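Local coordinates for choline dehydrogenase and related flavoproteins (Aspergillus oryzae, PDB 3Q9T), which is a formate oxidase of the glucose-methanol-choline oxidoreductase family, a flavoenzyme that carries 8-formyl-FAD at its catalytic site, at residues K175-K178 with P183-E186; V310-R315 with D469-G474. All coordinates share one frame; numbering follows the deposited sequence.

Interaction 1: K175-K178 with P183-E186; sequences KAWK and PLIE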
ATOM      1  N   LYS A 175       3.003 -38.162   6.716  1.00 19.60           N
ATOM      2  CA  LYS A 175       2.281 -38.753   7.846  1.00 25.59           C
ATOM      3  C   LYS A 175       1.173 -37.803   8.324  1.00 29.75           C
ATOM      4  O   LYS A 175       0.025 -38.211   8.545  1.00 22.87           O
ATOM      5  CB  LYS A 175       3.265 -39.023   8.988  1.00 29.90           C
ATOM      6  CG  LYS A 175       3.114 -40.358   9.687  1.00 43.55           C
ATOM      7  CD  LYS A 175       4.104 -40.494  10.857  1.00 42.32           C
ATOM      8  CE  LYS A 175       5.535 -40.699  10.383  1.00 50.80           C
ATOM      9  NZ  LYS A 175       6.526 -40.606  11.495  1.00 52.65           N
ATOM     10  N   ALA A 176       1.530 -36.527   8.474  1.00 24.44           N
ATOM     11  CA  ALA A 176       0.588 -35.525   8.951  1.00 26.41           C
ATOM     12  C   ALA A 176      -0.619 -35.448   8.022  1.00 24.81           C
ATOM     13  O   ALA A 176      -1.763 -35.501   8.471  1.00 19.70           O
ATOM     14  CB  ALA A 176       1.280 -34.166   9.056  1.00 21.14           C
ATOM     15  N   TRP A 177      -0.341 -35.355   6.721  1.00 19.20           N
ATOM     16  CA  TRP A 177      -1.373 -35.254   5.697  1.00 18.68           C
ATOM     17  C   TRP A 177      -2.363 -36.411   5.751  1.00 21.58           C
ATOM     18  O   TRP A 177      -3.585 -36.211   5.747  1.00 24.45           O
ATOM     19  CB  TRP A 177      -0.726 -35.182   4.300  1.00 19.08           C
ATOM     20  CG  TRP A 177      -1.682 -34.819   3.201  1.00 24.42           C
ATOM     21  CD1 TRP A 177      -2.392 -35.676   2.413  1.00 23.62           C
ATOM     22  CD2 TRP A 177      -2.046 -33.494   2.784  1.00 19.39           C
ATOM     23  NE1 TRP A 177      -3.171 -34.972   1.532  1.00 20.29           N
ATOM     24  CE2 TRP A 177      -2.975 -33.631   1.734  1.00 23.20           C
ATOM     25  CE3 TRP A 177      -1.666 -32.211   3.190  1.00 17.62           C
ATOM     26  CZ2 TRP A 177      -3.541 -32.529   1.087  1.00 25.57           C
ATOM     27  CZ3 TRP A 177      -2.225 -31.113   2.546  1.00 20.75           C
ATOM     28  CH2 TRP A 177      -3.152 -31.278   1.504  1.00 23.57           C
ATOM     29  N   LYS A 178      -1.835 -37.628   5.765  1.00 17.80           N
ATOM     30  CA  LYS A 178      -2.689 -38.817   5.859  1.00 28.52           C
ATOM     31  C   LYS A 178      -3.454 -38.854   7.185  1.00 26.99           C
ATOM     32  O   LYS A 178      -4.609 -39.291   7.234  1.00 29.75           O
ATOM     33  CB  LYS A 178      -1.869 -40.098   5.671  1.00 31.33           C
ATOM     34  CG  LYS A 178      -1.249 -40.231   4.283  1.00 31.61           C
ATOM     35  CD  LYS A 178      -0.140 -41.271   4.267  1.00 43.75           C
ATOM     36  CE  LYS A 178      -0.673 -42.653   4.618  1.00 58.76           C
ATOM     37  NZ  LYS A 178      -1.685 -43.129   3.632  1.00 54.33           N
ATOM     38  N   PRO A 183      -5.954 -37.666   0.930  1.00 26.97           N
ATOM     39  CA  PRO A 183      -5.280 -38.665   0.102  1.00 23.87           C
ATOM     40  C   PRO A 183      -3.899 -38.209  -0.331  1.00 29.25           C
ATOM     41  O   PRO A 183      -3.642 -37.013  -0.440  1.00 28.35           O
ATOM     42  CB  PRO A 183      -6.181 -38.764  -1.139  1.00 26.16           C
ATOM     43  CG  PRO A 183      -7.378 -37.866  -0.868  1.00 29.25           C
ATOM     44  CD  PRO A 183      -6.966 -36.904   0.179  1.00 21.39           C
ATOM     45  N   LEU A 184      -3.020 -39.177  -0.545  1.00 29.97           N
ATOM     46  CA  LEU A 184      -1.814 -38.990  -1.329  1.00 27.37           C
ATOM     47  C   LEU A 184      -2.173 -39.188  -2.810  1.00 31.91           C
ATOM     48  O   LEU A 184      -3.059 -39.979  -3.137  1.00 25.17           O
ATOM     49  CB  LEU A 184      -0.798 -40.048  -0.908  1.00 32.08           C
ATOM     50  CG  LEU A 184       0.393 -39.656  -0.028  1.00 38.09           C
ATOM     51  CD1 LEU A 184       0.082 -38.496   0.926  1.00 20.82           C
ATOM     52  CD2 LEU A 184       0.921 -40.886   0.705  1.00 22.27           C
ATOM     53  N   ILE A 185      -1.493 -38.479  -3.707  1.00 20.46           N
ATOM     54  CA  ILE A 185      -1.744 -38.647  -5.128  1.00 18.89           C
ATOM     55  C   ILE A 185      -0.502 -38.325  -5.951  1.00 24.51           C
ATOM     56  O   ILE A 185       0.207 -37.353  -5.672  1.00 19.20           O
ATOM     57  CB  ILE A 185      -2.938 -37.781  -5.615  1.00 29.97           C
ATOM     58  CG1 ILE A 185      -3.308 -38.142  -7.061  1.00 24.37           C
ATOM     59  CG2 ILE A 185      -2.619 -36.281  -5.483  1.00 24.39           C
ATOM     60  CD1 ILE A 185      -4.616 -37.517  -7.554  1.00 24.04           C
ATOM     61  N   GLU A 186      -0.226 -39.155  -6.953  1.00 24.59           N
ATOM     62  CA  GLU A 186       0.952 -38.950  -7.793  1.00 21.93           C
ATOM     63  C   GLU A 186       0.593 -38.551  -9.218  1.00 27.45           C
ATOM     64  O   GLU A 186       1.270 -37.721  -9.839  1.00 30.57           O
ATOM     65  CB  GLU A 186       1.857 -40.187  -7.786  1.00 24.57           C
ATOM     66  CG  GLU A 186       2.606 -40.395  -6.481  1.00 27.11           C
ATOM     67  CD  GLU A 186       3.296 -39.123  -5.962  1.00 33.96           C
ATOM     68  OE1 GLU A 186       3.579 -38.186  -6.747  1.00 26.80           O
ATOM     69  OE2 GLU A 186       3.552 -39.060  -4.747  1.00 27.16           O
TER
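W177 and K178, in the last turn of helix 167-179, meet P183 and L184 where the chain turns back after the helix, the closest CA atoms, of K178 and P183, being 6.3 Å apart. The one polar link runs from the indole to the main chain: W177 NE1 donates to P183 O at 2.9 Å. The bond is bent, with an N-H...O angle of 134°, and the donor stands above the carbonyl plane, although the oxygen itself lies near the edge of the indole. With CG anti to the backbone N (chi1 -169°), the W177 side chain reaches out from the helix and presents its pyrrole side to the loop. L184 bridges the two helix residues. Its CD1 lies 4.0 Å from both W177 CD1 and K178 CG, while its CD2 is 3.7 Å from K178 CD, the lysine and leucine side chains crossing at about a right angle. Beyond CD the lysine chain bends at chi3 and chi4, turning the ammonium aside on the exposed side. The indole extends inward to L196 of strand 195-204 and L470 of helix 454-473. Tryptophan suits this boundary because its carbon rings can be buried while its single N-H is satisfied by a loop carbonyl, tying the chain after the helix back to the helix's last turn.

Interaction 2: V310-R315 with D469-G474; sequences VPFVLR and DLLFKG
A helix packed on a β-sheet is the setting here: the C-terminal part of helix 454-473 lies over strand 308-316 of the large mixed sheet. The axes of 310-315 and 469-473 run almost parallel, 5° apart, and approach to 11.8 Å, a gap bridged by side chains alone. F312 and L314, two positions apart on the strand, both point toward the helix, as alternation in a β-strand requires. From the helix, L471 CD1 rests against both, 4.0 Å from L314 CD1 and 4.2 Å from F312 CZ, while L314 CG lies at the edge of the F312 ring, in its plane. The chi1 of F312, 70°, turns the CZ edge of the ring to L471. V419 of the neighbouring strand 415-423 touches both F312 and L471, widening the apolar layer. Flexible, branched leucine ends suit this interface, fitting against the phenylalanine rings and each other. Away from the strand contact, K473 NZ forms a salt bridge with D469 OD1 one turn earlier, meeting it from above the carboxylate plane. F472 completes the contact with L314 from the opposite direction, its CE2 lying 3.8 Å from L314 CD1 and 3.9 Å from L314 CD2.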
ATOM      1  N   VAL A 310      -1.892 -16.284   0.741  1.00 16.91           N
ATOM      2  CA  VAL A 310      -1.415 -15.848   2.047  1.00 18.31           C
ATOM      3  C   VAL A 310      -0.364 -16.826   2.569  1.00 16.06           C
ATOM      4  O   VAL A 310      -0.692 -17.868   3.124  1.00 19.58           O
ATOM      5  CB  VAL A 310      -2.558 -15.667   3.080  1.00 17.77           C
ATOM      6  CG1 VAL A 310      -1.982 -15.387   4.473  1.00 17.36           C
ATOM      7  CG2 VAL A 310      -3.489 -14.547   2.641  1.00 14.51           C
ATOM      8  N   PRO A 311       0.915 -16.502   2.368  1.00 20.15           N
ATOM      9  CA  PRO A 311       1.940 -17.393   2.912  1.00 18.47           C
ATOM     10  C   PRO A 311       2.118 -17.162   4.403  1.00 18.25           C
ATOM     11  O   PRO A 311       1.809 -16.082   4.908  1.00 20.81           O
ATOM     12  CB  PRO A 311       3.217 -16.961   2.177  1.00 16.53           C
ATOM     13  CG  PRO A 311       2.776 -16.002   1.099  1.00 20.69           C
ATOM     14  CD  PRO A 311       1.492 -15.414   1.568  1.00 18.28           C
ATOM     15  N   PHE A 312       2.626 -18.169   5.098  1.00 22.02           N
ATOM     16  CA  PHE A 312       2.981 -18.018   6.496  1.00 19.99           C
ATOM     17  C   PHE A 312       4.182 -18.892   6.836  1.00 18.64           C
ATOM     18  O   PHE A 312       4.364 -19.969   6.261  1.00 19.74           O
ATOM     19  CB  PHE A 312       1.774 -18.315   7.400  1.00 15.73           C
ATOM     20  CG  PHE A 312       1.363 -19.755   7.436  1.00 16.59           C
ATOM     21  CD1 PHE A 312       2.021 -20.659   8.255  1.00 14.05           C
ATOM     22  CD2 PHE A 312       0.291 -20.206   6.671  1.00 17.49           C
ATOM     23  CE1 PHE A 312       1.621 -21.994   8.302  1.00 19.65           C
ATOM     24  CE2 PHE A 312      -0.108 -21.535   6.717  1.00 17.81           C
ATOM     25  CZ  PHE A 312       0.560 -22.432   7.541  1.00 15.84           C
ATOM     26  N   VAL A 313       5.009 -18.411   7.755  1.00 17.60           N
ATOM     27  CA  VAL A 313       6.235 -19.118   8.133  1.00 14.12           C
ATOM     28  C   VAL A 313       6.159 -19.750   9.531  1.00 22.81           C
ATOM     29  O   VAL A 313       5.715 -19.119  10.491  1.00 18.42           O
ATOM     30  CB  VAL A 313       7.444 -18.178   8.105  1.00 18.04           C
ATOM     31  CG1 VAL A 313       8.665 -18.843   8.772  1.00 18.74           C
ATOM     32  CG2 VAL A 313       7.755 -17.742   6.664  1.00 13.35           C
ATOM     33  N   LEU A 314       6.588 -21.005   9.634  1.00 18.11           N
ATOM     34  CA  LEU A 314       6.810 -21.626  10.926  1.00 23.38           C
ATOM     35  C   LEU A 314       8.297 -21.863  11.156  1.00 20.36           C
ATOM     36  O   LEU A 314       9.005 -22.332  10.272  1.00 22.28           O
ATOM     37  CB  LEU A 314       6.086 -22.969  11.020  1.00 19.12           C
ATOM     38  CG  LEU A 314       4.583 -22.947  10.788  1.00 20.56           C
ATOM     39  CD1 LEU A 314       4.013 -24.361  10.980  1.00 14.07           C
ATOM     40  CD2 LEU A 314       3.953 -21.944  11.744  1.00 18.31           C
ATOM     41  N   ARG A 315       8.766 -21.564  12.359  1.00 24.88           N
ATOM     42  CA  ARG A 315      10.079 -22.017  12.761  1.00 18.18           C
ATOM     43  C   ARG A 315       9.942 -23.491  13.112  1.00 26.49           C
ATOM     44  O   ARG A 315       8.997 -23.911  13.773  1.00 20.69           O
ATOM     45  CB  ARG A 315      10.624 -21.214  13.936  1.00 19.40           C
ATOM     46  CG  ARG A 315      11.963 -21.722  14.438  1.00 21.32           C
ATOM     47  CD  ARG A 315      12.538 -20.790  15.480  1.00 23.19           C
ATOM     48  NE  ARG A 315      13.862 -21.215  15.918  1.00 25.66           N
ATOM     49  CZ  ARG A 315      14.923 -20.416  15.955  1.00 36.32           C
ATOM     50  NH1 ARG A 315      14.810 -19.157  15.561  1.00 36.53           N
ATOM     51  NH2 ARG A 315      16.099 -20.877  16.372  1.00 29.20           N
ATOM     52  N   ASP A 469      -4.016 -26.838  11.262  1.00 21.78           N
ATOM     53  CA  ASP A 469      -4.424 -28.153  11.766  1.00 27.00           C
ATOM     54  C   ASP A 469      -3.457 -29.239  11.330  1.00 22.49           C
ATOM     55  O   ASP A 469      -3.016 -30.058  12.131  1.00 28.06           O
ATOM     56  CB  ASP A 469      -5.819 -28.509  11.257  1.00 25.46           C
ATOM     57  CG  ASP A 469      -6.889 -27.676  11.894  1.00 20.76           C
ATOM     58  OD1 ASP A 469      -6.585 -27.008  12.898  1.00 23.29           O
ATOM     59  OD2 ASP A 469      -8.032 -27.690  11.400  1.00 24.96           O
ATOM     60  N   LEU A 470      -3.129 -29.230  10.047  1.00 20.30           N
ATOM     61  CA  LEU A 470      -2.287 -30.258   9.446  1.00 23.02           C
ATOM     62  C   LEU A 470      -0.919 -30.278  10.111  1.00 22.84           C
ATOM     63  O   LEU A 470      -0.360 -31.330  10.406  1.00 20.90           O
ATOM     64  CB  LEU A 470      -2.149 -29.941   7.954  1.00 19.30           C
ATOM     65  CG  LEU A 470      -1.468 -30.777   6.865  1.00 29.52           C
ATOM     66  CD1 LEU A 470      -0.256 -30.041   6.334  1.00 22.06           C
ATOM     67  CD2 LEU A 470      -1.155 -32.229   7.245  1.00 20.43           C
ATOM     68  N   LEU A 471      -0.388 -29.094  10.366  1.00 17.09           N
ATOM     69  CA  LEU A 471       1.004 -28.983  10.733  1.00 24.38           C
ATOM     70  C   LEU A 471       1.175 -28.985  12.248  1.00 23.63           C
ATOM     71  O   LEU A 471       2.187 -29.480  12.753  1.00 19.08           O
ATOM     72  CB  LEU A 471       1.627 -27.732  10.102  1.00 20.66           C
ATOM     73  CG  LEU A 471       1.737 -27.700   8.567  1.00 28.47           C
ATOM     74  CD1 LEU A 471       2.061 -26.286   8.070  1.00 15.21           C
ATOM     75  CD2 LEU A 471       2.772 -28.694   8.033  1.00 19.84           C
ATOM     76  N   PHE A 472       0.189 -28.442  12.962  1.00 20.30           N
ATOM     77  CA  PHE A 472       0.222 -28.403  14.433  1.00 23.18           C
ATOM     78  C   PHE A 472      -0.416 -29.615  15.097  1.00 18.52           C
ATOM     79  O   PHE A 472      -0.219 -29.844  16.283  1.00 26.01           O
ATOM     80  CB  PHE A 472      -0.428 -27.122  14.983  1.00 23.10           C
ATOM     81  CG  PHE A 472       0.484 -25.934  14.966  1.00 25.39           C
ATOM     82  CD1 PHE A 472       1.190 -25.570  16.099  1.00 33.08           C
ATOM     83  CD2 PHE A 472       0.660 -25.197  13.808  1.00 24.19           C
ATOM     84  CE1 PHE A 472       2.038 -24.486  16.077  1.00 22.19           C
ATOM     85  CE2 PHE A 472       1.508 -24.115  13.784  1.00 27.31           C
ATOM     86  CZ  PHE A 472       2.196 -23.762  14.921  1.00 30.20           C
ATOM     87  N   LYS A 473      -1.188 -30.382  14.343  1.00 23.79           N
ATOM     88  CA  LYS A 473      -1.902 -31.518  14.924  1.00 26.31           C
ATOM     89  C   LYS A 473      -1.589 -32.798  14.168  1.00 25.56           C
ATOM     90  O   LYS A 473      -1.840 -33.885  14.666  1.00 26.91           O
ATOM     91  CB  LYS A 473      -3.420 -31.306  14.870  1.00 25.04           C
ATOM     92  CG  LYS A 473      -3.948 -30.084  15.588  1.00 28.32           C
ATOM     93  CD  LYS A 473      -5.455 -30.024  15.418  1.00 29.66           C
ATOM     94  CE  LYS A 473      -6.036 -28.744  15.964  1.00 39.13           C
ATOM     95  NZ  LYS A 473      -7.435 -28.527  15.458  1.00 37.81           N
ATOM     96  N   GLY A 474      -1.071 -32.670  12.946  1.00 24.19           N
ATOM     97  CA  GLY A 474      -0.826 -33.840  12.125  1.00 20.97           C
ATOM     98  C   GLY A 474       0.247 -34.743  12.706  1.00 23.44           C
ATOM     99  O   GLY A 474       1.245 -34.265  13.248  1.00 22.58           O
TER

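In the fold
Helix 454-473 connects the two contacts, whose centres are about 16 Å apart. L470, which takes no part in interaction 2, packs its CD2 methyl against the backbone of A176 and W177, 3.3 Å from W177 N, and the small A176 lets G474 come close to helix 167-179. The end of helix 454-473 thus packs against helix 167-179 on one flank and the sheet on another. Interaction 2 is the core contact, buried, purely apolar and made by residues far apart in sequence. Interaction 1 is local and lies largely at the surface, W177 being its only buried touching residue, and adds a hydrogen bond to its apolar packing. Both lie away from the FAD-binding residues.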